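Side-chain contact in RNA-dependent RNA polymerase (Dera Ghazi Khan orthonairovirus, PDB 6DX2), which probably replicates viral RNA as the full-length polymerase, this chain being its amino-terminal OTU-like cysteine protease domain, a viral deubiquitinase: residues Ala66-Ala69 against Ala70-Gly74. Residues are numbered along the deposited sequence; the frame is centred on the assembly and turned at random.
Sequences ASFA and AANWG
Asn72 CB rests over one face of the Phe68 ring, 3.8 Å from the ring centroid and 18° off its normal. This is a CH-pi contact. It is offset toward the rim, with Asn72 CB 3.6 Å from Phe68 CE2. The amide plane of Asn72 is turned 58° from the ring. With chi1 at -169°, CG of Phe68 points away from the backbone N, and the ring runs toward the C-terminal end of the helix, beside Asn72. One backbone bond joins the same two residues. Asn72 N donates to Phe68 O at 2.8 Å. Phe68 O also takes a weak bond from Ala71 N at 3.3 Å. Ala70 N to Ala66 O and Ala71 N to Ser67 O are ordinary helical bonds. Asn72 is the first residue to leave helical angles, so the contact marks the C-terminal end of helix 58-71. Ala69 CB lies 4.3 Å from Trp73 CE3, a loose apolar contact that reaches across the helix end. Ser67 OG bonds back to Thr64 O. Within the OTU-like protease domain, Phe68 packs on Ile107, Lys110 and Ala111 of helix 102-112. Trp73 joins the following turn to Ser86 and Tyr89 of helix 86-93 and to helix 77-82.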
loop_
_atom_site.group_PDB
_atom_site.type_symbol
_atom_site.label_atom_id
_atom_site.label_comp_id
_atom_site.label_asym_id
_atom_site.label_seq_id
_atom_site.Cartn_x
_atom_site.Cartn_y
_atom_site.Cartn_z
ATOM N N ALA A 66 -3.562 -13.796 -1.149
ATOM C CA ALA A 66 -3.372 -15.019 -1.884
ATOM C C ALA A 66 -4.703 -15.508 -2.449
ATOM O O ALA A 66 -4.751 -16.010 -3.566
ATOM C CB ALA A 66 -2.725 -16.069 -0.980
ATOM N N SER A 67 -5.796 -15.356 -1.686
ATOM C CA SER A 67 -7.090 -15.819 -2.171
ATOM C C SER A 67 -7.521 -15.000 -3.375
ATOM O O SER A 67 -8.052 -15.559 -4.358
ATOM C CB SER A 67 -8.155 -15.745 -1.063
ATOM O OG SER A 67 -8.767 -14.455 -1.001
ATOM N N PHE A 68 -7.272 -13.685 -3.325
ATOM C CA PHE A 68 -7.604 -12.858 -4.476
ATOM C C PHE A 68 -6.783 -13.284 -5.694
ATOM O O PHE A 68 -7.314 -13.362 -6.799
ATOM C CB PHE A 68 -7.404 -11.377 -4.161
ATOM C CG PHE A 68 -7.976 -10.476 -5.205
ATOM C CD1 PHE A 68 -9.302 -10.061 -5.141
ATOM C CD2 PHE A 68 -7.200 -10.105 -6.307
ATOM C CE1 PHE A 68 -9.840 -9.247 -6.125
ATOM C CE2 PHE A 68 -7.732 -9.303 -7.298
ATOM C CZ PHE A 68 -9.051 -8.851 -7.192
ATOM N N ALA A 69 -5.470 -13.505 -5.512
ATOM C CA ALA A 69 -4.599 -13.888 -6.625
ATOM C C ALA A 69 -5.031 -15.216 -7.242
ATOM O O ALA A 69 -4.940 -15.403 -8.459
ATOM C CB ALA A 69 -3.133 -13.952 -6.135
ATOM N N ALA A 70 -5.513 -16.151 -6.419
ATOM C CA ALA A 70 -5.962 -17.448 -6.911
ATOM C C ALA A 70 -7.259 -17.340 -7.719
ATOM O O ALA A 70 -7.417 -18.012 -8.762
ATOM C CB ALA A 70 -6.135 -18.400 -5.722
ATOM N N ALA A 71 -8.198 -16.507 -7.254
ATOM C CA ALA A 71 -9.502 -16.435 -7.890
ATOM C C ALA A 71 -9.564 -15.410 -9.009
ATOM O O ALA A 71 -10.412 -15.536 -9.901
ATOM C CB ALA A 71 -10.578 -16.092 -6.863
ATOM N N ASN A 72 -8.703 -14.403 -8.986
ATOM C CA ASN A 72 -8.834 -13.222 -9.827
ATOM C C ASN A 72 -7.483 -12.812 -10.393
ATOM O O ASN A 72 -7.119 -11.638 -10.387
ATOM C CB ASN A 72 -9.401 -12.047 -9.032
ATOM C CG ASN A 72 -10.851 -12.183 -8.839
ATOM O OD1 ASN A 72 -11.521 -12.655 -9.743
ATOM N ND2 ASN A 72 -11.362 -11.818 -7.660
ATOM N N TRP A 73 -6.732 -13.785 -10.899
ATOM C CA TRP A 73 -5.371 -13.509 -11.340
ATOM C C TRP A 73 -5.336 -12.442 -12.429
ATOM O O TRP A 73 -4.411 -11.625 -12.473
ATOM C CB TRP A 73 -4.737 -14.808 -11.840
ATOM C CG TRP A 73 -3.324 -14.700 -12.307
ATOM C CD1 TRP A 73 -2.838 -15.076 -13.519
ATOM C CD2 TRP A 73 -2.199 -14.201 -11.556
ATOM N NE1 TRP A 73 -1.473 -14.857 -13.570
ATOM C CE2 TRP A 73 -1.059 -14.317 -12.382
ATOM C CE3 TRP A 73 -2.050 -13.676 -10.270
ATOM C CZ2 TRP A 73 0.213 -13.918 -11.958
ATOM C CZ3 TRP A 73 -0.782 -13.276 -9.853
ATOM C CH2 TRP A 73 0.326 -13.398 -10.698
ATOM N N GLY A 74 -6.319 -12.455 -13.341
ATOM C CA GLY A 74 -6.350 -11.468 -14.410
ATOM C C GLY A 74 -6.460 -10.024 -13.931
ATOM O O GLY A 74 -6.037 -9.116 -14.652
#